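Local coordinates for protein 5'-methylthioadenosine nucleosidase / s-adenosylhomocysteine nucleosidase (Brucella melitensis bv. 1, PDB 4PR3) that is a nucleosidase of the phosphorylase superfamily, a dimer whose alpha/beta subunit holds adenine in a pocket beside its central sheet, at residues 48-53 and 213-218; 185-190 and 219-224; 121-126 and 169-174. One frame throughout, in Å; residues are numbered along the deposited sequence.

In the fold
Contacts 1 and 2 share helix 207-226 and lie about 9 Å apart, centre to centre. Val-218 CG2 of contact 1 packs 4.0 Å from Leu-187 CD1 of contact 2, so the two form one continuous apolar layer between the helix and the central sheet. Contact 3 lies across the centre of the chain, with its centre about 27 Å from contact 1 and about 22 Å from contact 2, near the second subunit. Arg-188 and Thr-170 join contacts 2 and 3 through a weak hydrogen bond beside Asp-167, which lines the adenine pocket. The bound adenine is about 13 Å from the side chain of Leu-187 and about 12 Å from that of Tyr-171.

Contact 1: residues 48-53 and 213-218; sequences AKLFTP and KLAGAV
Leu-50 lays one methyl, CD1, against helix 207-226 where Ala-215 and Val-218 follow each other at a spacing of three residues, about one turn. CD1 is 3.7 Å from Ala-215 CB. On its other contact it lies 3.6 Å from Val-218 CG1. The carbonyl O of Ala-215 is also near, 3.4 Å from Leu-50 CD1. The second torsion of the leucine (chi2 172°) sets CD1 trans to CA, so that the chain is extended and its CD1 methyl reaches the helix. Alanine suits the facing position because its small CB lets the leucine come close to the helix backbone, and CA to CA the two residues are 7.3 Å apart. The leucine and Val-218 run antiparallel alongside each other, bringing CD1 beside both CB and CG1 of the valine.

On the inner side Phe-51 completes the contact. Its CE2 edge, rather than a ring face, meets Val-218, with CG2 lying 4.0 Å from CE2 near the ring plane and CG1 only slightly farther. The branched valine can thus serve two partners, CG1 touching leucine and phenylalanine while CG2 turns to the ring.

Burial changes across the contact. Phe-51 and Val-218 are buried, whereas Leu-50 and Ala-215 are partly exposed, and the flanking Lys-49 and Lys-213 are exposed, as befits charged chains on an outer surface. No hydrogen bond crosses between the segments.

Around this seam, Leu-47 of helix 45-50 also touches Ala-215 and Val-218, Tyr-35 of strand 31-37 stacks with the Phe-51 ring, and Leu-87 of strand 83-91 lies against both Phe-51 and Val-218, so the end of helix 45-50 and helix 207-226 meet against one face of the central sheet.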
loop_
_atom_site.group_PDB
_atom_site.type_symbol
_atom_site.label_atom_id
_atom_site.label_comp_id
_atom_site.label_asym_id
_atom_site.label_seq_id
_atom_site.Cartn_x
_atom_site.Cartn_y
_atom_site.Cartn_z
ATOM N N ALA A 48 3.623 24.307 -11.147
ATOM C CA ALA A 48 4.925 24.159 -11.789
ATOM C C ALA A 48 5.869 25.293 -11.401
ATOM O O ALA A 48 7.088 25.116 -11.376
ATOM C CB ALA A 48 4.768 24.091 -13.301
ATOM N N LYS A 49 5.301 26.456 -11.097
ATOM C CA LYS A 49 6.095 27.596 -10.657
ATOM C C LYS A 49 6.666 27.378 -9.256
ATOM O O LYS A 49 7.773 27.818 -8.955
ATOM C CB LYS A 49 5.270 28.888 -10.710
ATOM C CG LYS A 49 5.024 29.406 -12.125
ATOM C CD LYS A 49 4.341 30.774 -12.135
ATOM C CE LYS A 49 2.861 30.671 -11.784
ATOM N NZ LYS A 49 2.153 31.984 -11.889
ATOM N N LEU A 50 5.906 26.689 -8.408
ATOM C CA LEU A 50 6.281 26.503 -7.006
ATOM C C LEU A 50 7.290 25.383 -6.728
ATOM O O LEU A 50 8.203 25.562 -5.925
ATOM C CB LEU A 50 5.029 26.310 -6.147
ATOM C CG LEU A 50 4.028 27.466 -6.211
ATOM C CD1 LEU A 50 2.746 27.110 -5.483
ATOM C CD2 LEU A 50 4.637 28.731 -5.636
ATOM N N PHE A 51 7.129 24.231 -7.378
ATOM C CA PHE A 51 7.986 23.084 -7.078
ATOM C C PHE A 51 8.019 22.021 -8.173
ATOM O O PHE A 51 7.291 22.104 -9.164
ATOM C CB PHE A 51 7.526 22.422 -5.776
ATOM C CG PHE A 51 6.084 21.997 -5.789
ATOM C CD1 PHE A 51 5.709 20.779 -6.334
ATOM C CD2 PHE A 51 5.102 22.817 -5.260
ATOM C CE1 PHE A 51 4.380 20.391 -6.356
ATOM C CE2 PHE A 51 3.773 22.435 -5.278
ATOM C CZ PHE A 51 3.411 21.220 -5.825
ATOM N N THR A 52 8.863 21.013 -7.964
ATOM C CA THR A 52 8.890 19.819 -8.803
ATOM C C THR A 52 8.533 18.597 -7.959
ATOM O O THR A 52 9.303 18.190 -7.088
ATOM C CB THR A 52 10.271 19.595 -9.447
ATOM O OG1 THR A 52 10.685 20.782 -10.133
ATOM C CG2 THR A 52 10.214 18.436 -10.434
ATOM N N PRO A 53 7.351 18.016 -8.207
ATOM C CA PRO A 53 6.838 16.889 -7.422
ATOM C C PRO A 53 7.478 15.546 -7.761
ATOM O O PRO A 53 7.815 15.278 -8.912
ATOM C CB PRO A 53 5.356 16.858 -7.801
ATOM C CG PRO A 53 5.327 17.382 -9.191
ATOM C CD PRO A 53 6.407 18.430 -9.260
ATOM N N LYS A 213 -5.903 27.017 -7.266
ATOM C CA LYS A 213 -6.270 27.093 -5.856
ATOM C C LYS A 213 -5.314 26.284 -4.985
ATOM O O LYS A 213 -5.062 26.633 -3.835
ATOM C CB LYS A 213 -7.713 26.632 -5.649
ATOM C CG LYS A 213 -8.750 27.604 -6.193
ATOM C CD LYS A 213 -10.156 27.053 -6.040
ATOM C CE LYS A 213 -11.205 28.058 -6.495
ATOM N NZ LYS A 213 -11.274 29.249 -5.603
ATOM N N LEU A 214 -4.782 25.203 -5.546
ATOM C CA LEU A 214 -3.806 24.374 -4.850
ATOM C C LEU A 214 -2.484 25.123 -4.695
ATOM O O LEU A 214 -1.787 24.980 -3.690
ATOM C CB LEU A 214 -3.586 23.070 -5.616
ATOM C CG LEU A 214 -3.675 21.751 -4.851
ATOM C CD1 LEU A 214 -4.850 21.758 -3.902
ATOM C CD2 LEU A 214 -3.798 20.595 -5.832
ATOM N N ALA A 215 -2.142 25.921 -5.701
ATOM C CA ALA A 215 -0.920 26.712 -5.658
ATOM C C ALA A 215 -1.046 27.808 -4.601
ATOM O O ALA A 215 -0.080 28.139 -3.913
ATOM C CB ALA A 215 -0.621 27.304 -7.025
ATOM N N GLY A 216 -2.245 28.365 -4.475
ATOM C CA GLY A 216 -2.511 29.360 -3.457
ATOM C C GLY A 216 -2.339 28.780 -2.068
ATOM O O GLY A 216 -1.783 29.424 -1.181
ATOM N N ALA A 217 -2.809 27.550 -1.882
ATOM C CA ALA A 217 -2.671 26.865 -0.603
ATOM C C ALA A 217 -1.210 26.562 -0.291
ATOM O O ALA A 217 -0.773 26.703 0.849
ATOM C CB ALA A 217 -3.491 25.586 -0.595
ATOM N N VAL A 218 -0.461 26.148 -1.308
ATOM C CA VAL A 218 0.957 25.834 -1.145
ATOM C C VAL A 218 1.728 27.063 -0.684
ATOM O O VAL A 218 2.576 26.976 0.207
ATOM C CB VAL A 218 1.567 25.259 -2.446
ATOM C CG1 VAL A 218 3.086 25.268 -2.391
ATOM C CG2 VAL A 218 1.050 23.851 -2.693
#

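Contact 2: residues 185-190 and 219-224; sequences LGLRGI and ARVERA
Val-221 projects from helix 207-226 toward strand 184-192 and meets Leu-185 and Leu-187, which stand on the same face of the strand because they are two residues apart. From its CB, directed at the strand, the side chain divides into two methyls. CG1, anti to the backbone N (chi1 176°), lies 3.9 Å from Leu-185 CD1. CG2, the other branch, faces both leucines, 4.1 Å from Leu-187 CD1 and as far from Leu-185 CD2. The approaches differ: Leu-185 and the valine lie side by side with their ends pointing opposite ways, while Leu-187 and the valine meet tip to tip.

Leu-185 and Val-221 are 9.2 Å apart, CA to CA, a gap that the leucine and valine side chains fill together. Arg-188, next along the strand, belongs to the other face, where it bonds Ser-89 O and Ser-86 OG. With Leu-187 also touching Leu-87 and Ala-217, this is helix-on-sheet packing of an alpha/beta fold.

All three touching residues are buried and meet through methyl groups alone, so cohesion here rests on dispersion and the exclusion of water, and no hydrogen bond passes between the two segments.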
loop_
_atom_site.group_PDB
_atom_site.type_symbol
_atom_site.label_atom_id
_atom_site.label_comp_id
_atom_site.label_asym_id
_atom_site.label_seq_id
_atom_site.Cartn_x
_atom_site.Cartn_y
_atom_site.Cartn_z
ATOM N N LEU A 185 1.750 16.527 5.571
ATOM C CA LEU A 185 0.703 17.535 5.416
ATOM C C LEU A 185 -0.039 17.309 4.098
ATOM O O LEU A 185 0.579 17.255 3.039
ATOM C CB LEU A 185 1.315 18.937 5.457
ATOM C CG LEU A 185 0.412 20.173 5.410
ATOM C CD1 LEU A 185 1.084 21.317 6.153
ATOM C CD2 LEU A 185 0.090 20.592 3.978
ATOM N N GLY A 186 -1.357 17.136 4.166
ATOM C CA GLY A 186 -2.158 16.991 2.960
ATOM C C GLY A 186 -2.852 18.242 2.448
ATOM O O GLY A 186 -3.223 19.122 3.223
ATOM N N LEU A 187 -3.059 18.295 1.133
ATOM C CA LEU A 187 -3.861 19.336 0.491
ATOM C C LEU A 187 -4.676 18.716 -0.639
ATOM O O LEU A 187 -4.123 18.031 -1.495
ATOM C CB LEU A 187 -2.975 20.452 -0.067
ATOM C CG LEU A 187 -2.222 21.361 0.908
ATOM C CD1 LEU A 187 -1.333 22.335 0.145
ATOM C CD2 LEU A 187 -3.185 22.113 1.818
ATOM N N ARG A 188 -5.982 18.960 -0.651
ATOM C CA ARG A 188 -6.857 18.357 -1.654
ATOM C C ARG A 188 -7.863 19.344 -2.237
ATOM O O ARG A 188 -8.624 19.972 -1.499
ATOM C CB ARG A 188 -7.613 17.174 -1.047
ATOM C CG ARG A 188 -6.739 15.989 -0.706
ATOM C CD ARG A 188 -6.245 15.311 -1.965
ATOM N NE ARG A 188 -5.021 14.559 -1.728
ATOM C CZ ARG A 188 -4.416 13.820 -2.648
ATOM N NH1 ARG A 188 -4.933 13.729 -3.866
ATOM N NH2 ARG A 188 -3.299 13.171 -2.351
ATOM N N GLY A 189 -7.856 19.492 -3.560
ATOM C CA GLY A 189 -8.916 20.215 -4.242
ATOM C C GLY A 189 -10.026 19.265 -4.654
ATOM O O GLY A 189 -9.760 18.117 -4.998
ATOM N N ILE A 190 -11.266 19.744 -4.672
ATOM C CA ILE A 190 -12.390 18.869 -4.990
ATOM C C ILE A 190 -12.699 18.917 -6.479
ATOM O O ILE A 190 -13.173 19.925 -6.998
ATOM C CB ILE A 190 -13.643 19.227 -4.168
ATOM C CG1 ILE A 190 -13.439 18.811 -2.716
ATOM C CG2 ILE A 190 -14.864 18.503 -4.702
ATOM C CD1 ILE A 190 -13.208 17.327 -2.575
ATOM N N ALA A 219 1.414 28.209 -1.280
ATOM C CA ALA A 219 1.996 29.482 -0.871
ATOM C C ALA A 219 1.772 29.762 0.619
ATOM O O ALA A 219 2.669 30.249 1.308
ATOM C CB ALA A 219 1.438 30.612 -1.713
ATOM N N ARG A 220 0.581 29.445 1.114
ATOM C CA ARG A 220 0.266 29.677 2.520
ATOM C C ARG A 220 0.987 28.693 3.437
ATOM O O ARG A 220 1.316 29.024 4.576
ATOM C CB ARG A 220 -1.244 29.615 2.762
ATOM C CG ARG A 220 -2.051 30.444 1.781
ATOM C CD ARG A 220 -3.514 30.497 2.167
ATOM N NE ARG A 220 -3.739 31.447 3.248
ATOM C CZ ARG A 220 -4.124 32.705 3.064
ATOM N NH1 ARG A 220 -4.335 33.163 1.836
ATOM N NH2 ARG A 220 -4.301 33.502 4.107
ATOM N N VAL A 221 1.232 27.484 2.943
ATOM C CA VAL A 221 1.934 26.481 3.734
ATOM C C VAL A 221 3.411 26.835 3.879
ATOM O O VAL A 221 3.959 26.794 4.981
ATOM C CB VAL A 221 1.795 25.064 3.134
ATOM C CG1 VAL A 221 2.627 24.069 3.928
ATOM C CG2 VAL A 221 0.334 24.638 3.107
ATOM N N GLU A 222 4.048 27.191 2.766
ATOM C CA GLU A 222 5.451 27.588 2.788
ATOM C C GLU A 222 5.675 28.798 3.697
ATOM O O GLU A 222 6.677 28.876 4.411
ATOM C CB GLU A 222 5.955 27.870 1.373
ATOM C CG GLU A 222 6.032 26.626 0.498
ATOM C CD GLU A 222 6.644 26.905 -0.862
ATOM O OE1 GLU A 222 6.836 28.094 -1.193
ATOM O OE2 GLU A 222 6.938 25.938 -1.597
ATOM N N ARG A 223 4.729 29.730 3.679
ATOM C CA ARG A 223 4.771 30.858 4.590
ATOM C C ARG A 223 4.660 30.380 6.032
ATOM O O ARG A 223 5.351 30.884 6.918
ATOM C CB ARG A 223 3.654 31.847 4.274
ATOM C CG ARG A 223 3.527 32.958 5.296
ATOM C CD ARG A 223 4.812 33.772 5.400
ATOM N NE ARG A 223 4.737 34.765 6.470
ATOM C CZ ARG A 223 4.103 35.930 6.364
ATOM N NH1 ARG A 223 3.484 36.247 5.233
ATOM N NH2 ARG A 223 4.085 36.776 7.389
ATOM N N ALA A 224 3.794 29.400 6.262
ATOM C CA ALA A 224 3.613 28.848 7.599
ATOM C C ALA A 224 4.868 28.122 8.070
ATOM O O ALA A 224 5.201 28.148 9.253
ATOM C CB ALA A 224 2.405 27.918 7.638
#

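Contact 3: residues 121-126 and 169-174; sequences GVTPFL and ETYACL
Tyr-171 extends its phenol from the first turn of helix 170-180 to the loop at 121-126, where its OH comes to lie by Thr-123 and Leu-126. These two residues are the first and last of a type II beta turn, whose corners are Pro-124 and Phe-125. Proline suits the second place of such a turn, since its ring restricts phi to the negative range that this place needs, while Phe-125 takes up the positive phi (60°) that the third place requires. The turn sends the side chains of its two ends toward the helix.

Only the tip of the tyrosine takes part. Leu-126 offers CD2 at 4.4 Å from Tyr-171 OH, a loose van der Waals touch between a methyl and the phenol oxygen. The Thr-123 side chain runs obliquely to that of the tyrosine and leaves its OG1 beyond direct bonding distance of the phenol oxygen, a gap that a water molecule spans. With CG anti to the backbone N (chi1 177°), the ring points out from the helix and puts the hydroxyl at the turn. Threonine and tyrosine suit this buried place because each combines an apolar body with a hydroxyl able to hold water.

Tyr-108 stacks with the ring of Tyr-171 and so helps to hold its orientation. The second subunit packs against the contact: its Glu-62 touches Thr-123 and Leu-126, and its Val-61 touches Tyr-171, so turn and helix meet at the dimer interface of this phosphorylase-superfamily fold.

The bridging water is hydrogen-bonded to Thr-123 OG1 (2.9 Å) and to Tyr-171 OH (3.0 Å), bending nearly at a right angle between them (about 89°), and it lies in the plane of the tyrosine ring, at its edge.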
loop_
_atom_site.group_PDB
_atom_site.type_symbol
_atom_site.label_atom_id
_atom_site.label_comp_id
_atom_site.label_asym_id
_atom_site.label_seq_id
_atom_site.Cartn_x
_atom_site.Cartn_y
_atom_site.Cartn_z
ATOM N N GLY A 121 -12.008 -0.170 9.753
ATOM C CA GLY A 121 -10.999 0.830 9.454
ATOM C C GLY A 121 -9.729 0.687 10.269
ATOM O O GLY A 121 -8.727 1.338 9.985
ATOM N N VAL A 122 -9.768 -0.170 11.284
ATOM C CA VAL A 122 -8.615 -0.376 12.154
ATOM C C VAL A 122 -7.770 -1.557 11.686
ATOM O O VAL A 122 -8.298 -2.624 11.365
ATOM C CB VAL A 122 -9.047 -0.588 13.623
ATOM C CG1 VAL A 122 -7.844 -0.882 14.502
ATOM C CG2 VAL A 122 -9.792 0.634 14.135
ATOM N N THR A 123 -6.456 -1.354 11.644
ATOM C CA THR A 123 -5.522 -2.391 11.232
ATOM C C THR A 123 -4.991 -3.173 12.437
ATOM O O THR A 123 -4.499 -2.584 13.399
ATOM C CB THR A 123 -4.341 -1.789 10.446
ATOM O OG1 THR A 123 -4.836 -1.076 9.307
ATOM C CG2 THR A 123 -3.390 -2.879 9.981
ATOM N N PRO A 124 -5.099 -4.510 12.387
ATOM C CA PRO A 124 -4.591 -5.414 13.426
ATOM C C PRO A 124 -3.092 -5.262 13.686
ATOM O O PRO A 124 -2.328 -4.982 12.760
ATOM C CB PRO A 124 -4.874 -6.801 12.844
ATOM C CG PRO A 124 -6.041 -6.593 11.952
ATOM C CD PRO A 124 -5.840 -5.241 11.343
ATOM N N PHE A 125 -2.698 -5.445 14.946
ATOM C CA PHE A 125 -1.293 -5.423 15.373
ATOM C C PHE A 125 -0.596 -4.098 15.096
ATOM O O PHE A 125 0.628 -4.034 15.004
ATOM C CB PHE A 125 -0.506 -6.573 14.737
ATOM C CG PHE A 125 -1.021 -7.932 15.102
ATOM C CD1 PHE A 125 -0.692 -8.507 16.320
ATOM C CD2 PHE A 125 -1.834 -8.637 14.229
ATOM C CE1 PHE A 125 -1.164 -9.758 16.660
ATOM C CE2 PHE A 125 -2.311 -9.892 14.563
ATOM C CZ PHE A 125 -1.976 -10.453 15.780
ATOM N N LEU A 126 -1.384 -3.040 14.980
ATOM C CA LEU A 126 -0.849 -1.715 14.729
ATOM C C LEU A 126 -1.575 -0.758 15.650
ATOM O O LEU A 126 -2.808 -0.699 15.636
ATOM C CB LEU A 126 -1.087 -1.318 13.273
ATOM C CG LEU A 126 -0.609 0.071 12.849
ATOM C CD1 LEU A 126 0.902 0.179 12.981
ATOM C CD2 LEU A 126 -1.052 0.383 11.427
ATOM N N GLU A 169 -4.546 7.937 -2.202
ATOM C CA GLU A 169 -3.115 7.982 -1.883
ATOM C C GLU A 169 -2.760 8.249 -0.421
ATOM O O GLU A 169 -2.015 7.490 0.191
ATOM C CB GLU A 169 -2.366 8.962 -2.793
ATOM C CG GLU A 169 -2.097 8.424 -4.190
ATOM C CD GLU A 169 -3.275 8.612 -5.125
ATOM O OE1 GLU A 169 -3.906 9.695 -5.078
ATOM O OE2 GLU A 169 -3.570 7.679 -5.903
ATOM N N THR A 170 -3.255 9.367 0.100
ATOM C CA THR A 170 -2.751 9.991 1.323
ATOM C C THR A 170 -2.459 9.068 2.510
ATOM O O THR A 170 -1.392 9.175 3.109
ATOM C CB THR A 170 -3.706 11.106 1.781
ATOM O OG1 THR A 170 -3.885 12.040 0.711
ATOM C CG2 THR A 170 -3.156 11.833 2.999
ATOM N N TYR A 171 -3.374 8.164 2.849
ATOM C CA TYR A 171 -3.133 7.264 3.979
ATOM C C TYR A 171 -1.885 6.406 3.763
ATOM O O TYR A 171 -1.161 6.098 4.707
ATOM C CB TYR A 171 -4.344 6.370 4.266
ATOM C CG TYR A 171 -4.101 5.377 5.380
ATOM C CD1 TYR A 171 -4.371 5.708 6.704
ATOM C CD2 TYR A 171 -3.593 4.110 5.111
ATOM C CE1 TYR A 171 -4.139 4.805 7.724
ATOM C CE2 TYR A 171 -3.358 3.207 6.121
ATOM C CZ TYR A 171 -3.632 3.557 7.425
ATOM O OH TYR A 171 -3.396 2.648 8.429
ATOM N N ALA A 172 -1.645 6.014 2.518
ATOM C CA ALA A 172 -0.456 5.244 2.192
ATOM C C ALA A 172 0.800 6.097 2.370
ATOM O O ALA A 172 1.850 5.594 2.773
ATOM C CB ALA A 172 -0.546 4.706 0.779
ATOM N N CYS A 173 0.685 7.387 2.067
ATOM C CA CYS A 173 1.791 8.317 2.260
ATOM C C CYS A 173 2.108 8.459 3.739
ATOM O O CYS A 173 3.274 8.500 4.134
ATOM C CB CYS A 173 1.453 9.690 1.681
ATOM S SG CYS A 173 1.244 9.719 -0.111
ATOM N N LEU A 174 1.056 8.528 4.549
ATOM C CA LEU A 174 1.190 8.701 5.987
ATOM C C LEU A 174 1.987 7.574 6.623
ATOM O O LEU A 174 2.935 7.821 7.371
ATOM C CB LEU A 174 -0.186 8.790 6.645
ATOM C CG LEU A 174 -0.144 9.015 8.158
ATOM C CD1 LEU A 174 0.595 10.307 8.475
ATOM C CD2 LEU A 174 -1.541 9.037 8.742
HETATM O O HOH W 1 -2.825 -0.092 7.467
#